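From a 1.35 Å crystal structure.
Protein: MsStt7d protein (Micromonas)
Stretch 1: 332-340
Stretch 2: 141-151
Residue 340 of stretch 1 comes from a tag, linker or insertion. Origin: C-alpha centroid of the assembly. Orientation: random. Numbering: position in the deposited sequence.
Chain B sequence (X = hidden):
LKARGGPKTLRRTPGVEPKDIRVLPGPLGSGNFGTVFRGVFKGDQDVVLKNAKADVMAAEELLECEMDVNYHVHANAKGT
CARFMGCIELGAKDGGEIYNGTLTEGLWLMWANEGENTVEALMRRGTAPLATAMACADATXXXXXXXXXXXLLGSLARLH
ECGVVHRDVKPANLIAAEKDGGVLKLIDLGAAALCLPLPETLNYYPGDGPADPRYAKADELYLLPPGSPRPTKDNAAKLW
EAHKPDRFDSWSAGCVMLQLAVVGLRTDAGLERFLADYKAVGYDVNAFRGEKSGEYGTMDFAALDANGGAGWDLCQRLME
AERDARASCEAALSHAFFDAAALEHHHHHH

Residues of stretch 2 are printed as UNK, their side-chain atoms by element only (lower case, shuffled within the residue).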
# COMPACT_ATOMS: atom_id res chain seq x y z
N ALA B 332 9.44 -30.17 8.45
CA ALA B 332 8.02 -30.41 8.30
C ALA B 332 7.76 -31.34 7.08
O ALA B 332 6.79 -32.11 7.12
CB ALA B 332 7.30 -29.06 8.16
N LEU B 333 8.60 -31.31 6.05
CA LEU B 333 8.38 -32.18 4.91
C LEU B 333 8.42 -33.68 5.22
O LEU B 333 7.84 -34.46 4.47
CB LEU B 333 9.48 -31.97 3.88
CG LEU B 333 9.19 -31.01 2.76
CD1 LEU B 333 10.38 -31.10 1.84
CD2 LEU B 333 7.90 -31.32 2.01
N SER B 334 9.12 -34.06 6.29
CA SER B 334 9.29 -35.49 6.65
C SER B 334 8.14 -36.00 7.51
O SER B 334 8.14 -37.12 8.00
CB SER B 334 10.64 -35.73 7.34
OG SER B 334 10.70 -34.98 8.54
N HIS B 335 7.22 -35.11 7.84
CA HIS B 335 6.15 -35.45 8.77
C HIS B 335 5.29 -36.60 8.29
O HIS B 335 5.05 -36.77 7.08
CB HIS B 335 5.30 -34.21 9.06
CG HIS B 335 4.37 -34.40 10.21
ND1 HIS B 335 4.63 -33.98 11.48
CD2 HIS B 335 3.16 -35.06 10.23
CE1 HIS B 335 3.57 -34.32 12.26
NE2 HIS B 335 2.68 -34.97 11.48
N ALA B 336 4.82 -37.42 9.24
CA ALA B 336 3.87 -38.49 8.93
C ALA B 336 2.67 -38.07 8.09
O ALA B 336 2.10 -38.89 7.36
CB ALA B 336 3.33 -39.11 10.23
N PHE B 337 2.24 -36.81 8.19
CA PHE B 337 1.15 -36.34 7.36
C PHE B 337 1.34 -36.62 5.85
O PHE B 337 0.37 -36.82 5.12
CB PHE B 337 0.96 -34.83 7.63
CG PHE B 337 -0.21 -34.24 6.88
CD1 PHE B 337 -1.51 -34.48 7.31
CD2 PHE B 337 0.01 -33.42 5.77
CE1 PHE B 337 -2.60 -33.99 6.61
CE2 PHE B 337 -1.07 -32.86 5.11
CZ PHE B 337 -2.38 -33.13 5.52
N PHE B 338 2.59 -36.65 5.41
CA PHE B 338 2.92 -36.84 4.00
C PHE B 338 3.17 -38.28 3.62
O PHE B 338 3.44 -38.55 2.44
CB PHE B 338 4.13 -35.96 3.62
CG PHE B 338 3.84 -34.49 3.79
CD1 PHE B 338 2.91 -33.86 2.97
CD2 PHE B 338 4.50 -33.77 4.79
CE1 PHE B 338 2.57 -32.53 3.18
CE2 PHE B 338 4.21 -32.41 4.98
CZ PHE B 338 3.26 -31.81 4.17
N ASP B 339 3.02 -39.20 4.58
CA ASP B 339 3.30 -40.63 4.31
C ASP B 339 2.30 -41.21 3.32
O ASP B 339 1.11 -40.89 3.39
CB ASP B 339 3.17 -41.46 5.60
CG ASP B 339 4.33 -41.31 6.55
OD1 ASP B 339 5.32 -40.59 6.26
OD2 ASP B 339 4.22 -41.95 7.63
N ALA B 340 2.74 -42.14 2.48
CA ALA B 340 1.81 -43.00 1.75
C ALA B 340 1.12 -43.94 2.73
O ALA B 340 1.73 -44.41 3.70
CB ALA B 340 2.58 -43.80 0.72
N UNK B 141 -10.40 -32.46 1.00
CA UNK B 141 -9.59 -31.52 1.76
C UNK B 141 -8.24 -32.17 2.10
O UNK B 141 -7.18 -31.53 1.93
o UNK B 141 -13.03 -30.05 1.11
c UNK B 141 -11.33 -29.96 2.76
c UNK B 141 -12.62 -30.52 2.18
c UNK B 141 -10.26 -31.01 3.02
o UNK B 141 -13.18 -31.49 2.73
N UNK B 142 -8.25 -33.43 2.55
CA UNK B 142 -7.00 -34.09 2.89
C UNK B 142 -6.07 -34.18 1.68
O UNK B 142 -4.87 -33.89 1.78
c UNK B 142 -6.03 -36.31 3.88
c UNK B 142 -7.26 -35.48 3.46
c UNK B 142 -6.51 -37.62 4.53
c UNK B 142 -5.17 -35.57 4.88
N UNK B 143 -6.62 -34.60 0.55
CA UNK B 143 -5.84 -34.77 -0.67
C UNK B 143 -5.18 -33.48 -1.14
O UNK B 143 -3.97 -33.46 -1.40
N UNK B 144 -5.96 -32.39 -1.18
CA UNK B 144 -5.41 -31.11 -1.65
C UNK B 144 -4.42 -30.58 -0.62
O UNK B 144 -3.39 -29.99 -0.99
c UNK B 144 -7.27 -29.54 -0.86
c UNK B 144 -6.46 -30.06 -2.04
c UNK B 144 -7.30 -30.56 -3.20
N UNK B 145 -4.67 -30.77 0.69
CA UNK B 145 -3.73 -30.32 1.69
C UNK B 145 -2.39 -31.03 1.58
O UNK B 145 -1.33 -30.44 1.67
c UNK B 145 -4.32 -30.41 3.13
c UNK B 145 -3.37 -29.83 4.18
o UNK B 145 -5.57 -29.68 3.12
N UNK B 146 -2.44 -32.35 1.43
CA UNK B 146 -1.19 -33.11 1.31
C UNK B 146 -0.36 -32.66 0.10
O UNK B 146 0.85 -32.40 0.22
n UNK B 146 -0.52 -38.62 1.87
c UNK B 146 -1.56 -34.58 1.18
c UNK B 146 -1.99 -35.22 2.48
c UNK B 146 -2.27 -36.71 2.36
c UNK B 146 -1.17 -37.32 1.49
N UNK B 147 -1.03 -32.54 -1.04
CA UNK B 147 -0.29 -32.18 -2.24
C UNK B 147 0.25 -30.75 -2.17
O UNK B 147 1.42 -30.47 -2.47
c UNK B 147 -0.38 -32.14 -4.79
c UNK B 147 -0.55 -32.55 -7.34
c UNK B 147 -1.14 -32.39 -3.48
c UNK B 147 -1.28 -32.39 -6.02
n UNK B 147 0.11 -31.27 -7.74
N UNK B 148 -0.62 -29.81 -1.78
CA UNK B 148 -0.23 -28.40 -1.73
C UNK B 148 0.85 -28.18 -0.70
O UNK B 148 1.80 -27.43 -0.92
c UNK B 148 -1.43 -27.53 -1.40
N UNK B 149 0.70 -28.77 0.50
CA UNK B 149 1.67 -28.55 1.55
C UNK B 149 3.02 -29.16 1.20
O UNK B 149 4.06 -28.59 1.56
c UNK B 149 1.15 -28.97 2.93
c UNK B 149 1.73 -26.45 4.83
c UNK B 149 0.02 -28.12 3.49
s UNK B 149 0.40 -26.35 3.63
N UNK B 150 3.02 -30.31 0.54
CA UNK B 150 4.31 -30.90 0.19
C UNK B 150 5.02 -29.94 -0.78
O UNK B 150 6.24 -29.72 -0.63
c UNK B 150 5.10 -34.34 -1.51
c UNK B 150 4.08 -32.27 -0.48
n UNK B 150 2.41 -35.13 -1.79
n UNK B 150 2.64 -36.65 -0.04
c UNK B 150 5.36 -33.03 -0.79
n UNK B 150 4.41 -35.32 -0.67
c UNK B 150 3.14 -35.68 -0.82
N UNK B 151 4.26 -29.39 -1.74
CA UNK B 151 4.88 -28.45 -2.70
C UNK B 151 5.32 -27.14 -2.05
O UNK B 151 6.43 -26.65 -2.26
c UNK B 151 3.70 -29.46 -4.66
c UNK B 151 2.52 -29.42 -5.60
o UNK B 151 2.28 -30.46 -6.28
o UNK B 151 1.78 -28.39 -5.68
c UNK B 151 3.90 -28.20 -3.84

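Position 141 opens the helix with three carbons and two oxygens, both oxygens on the third carbon; a carboxylate on that length of chain is glutamate, E141. Its side chain is out of reach of stretch 1. Position 142 has four carbons forked at the second, one branch ending 3.5 Å from F337 CE1. Branching one carbon beyond CB identifies leucine, L142, and the contacting atom is CD1. Position 143 has no side-chain atoms and is therefore glycine, G143; a CB built there would point away from stretch 1.

Position 144 carries three carbons, two of them on the first. Branching at CB without a heteroatom gives valine, V144, which does not reach stretch 1. Position 145 has the same fork, but with one oxygen and one carbon, and its branch carbon lies 3.7 Å from F337 CZ, so this is threonine, T145. Its OG1 donates a hydrogen bond to E141 O at 2.7 Å, satisfying the hydroxyl within the helix.

Position 146 shows four carbons in a row ending in nitrogen. Its CA-to-CB bond points sideways, yet the chain comes nearer, placing its second carbon 3.7 Å from F337 CE2 and its terminal nitrogen 3.2 Å from D339 O; the geometry leaves open whether this last pair is hydrogen-bonded. The unbranched chain with its terminal nitrogen is lysine, K146. Position 147 has the same composition and its CA-to-CB bond points away from stretch 1; it is also lysine, K147. Position 148 has a single carbon, likewise directed away, hence alanine, A148.

Position 149 is an unbranched chain of two carbons, a sulfur and a terminal carbon. CB points toward stretch 1 and meets F338 CZ at 3.7 Å, whereas the end of the chain leads away; the pattern is that of methionine, M149. Position 150 has three carbons, a nitrogen, then a carbon bearing two further nitrogens. One of these terminal nitrogens donates a hydrogen bond to F338 O (3.2 Å, N-H...O angle 149°), and F338 CD1 lies over one face of the planar group. This guanidinium means arginine, R150, and the donor is NH2. Position 151 repeats three carbons with two oxygens on the last: glutamate, E151. Its CA-to-CB bond points away from stretch 1, and its OE1 forms a salt bridge with K147 NZ at 2.7 Å, one helical turn back.

The contact rests on two adjacent aromatic rings in the 3-10 segment 336-338. F337, with chi1 t, packs against L142, T145 and K146, whereas F338, with chi1 m, reaches the following turn of the helix. The F338 edge meets a backbone carbonyl and one side-chain carbon: CE1 is 3.4 Å from K146 O and CZ approaches M149 CB. That carbonyl also accepts the helical hydrogen bond from R150 N at 3.0 Å. L333 adds a contact to the helix backbone, with L333 CD2 3.5 Å from R150 O. The arginine hydrogen bond anchors the F338 backbone while its ring packs against the helix, and together the two stretches bury 427 Å², summed over both sides.

Stretch 2 141-151: ELGVTKKAMRE
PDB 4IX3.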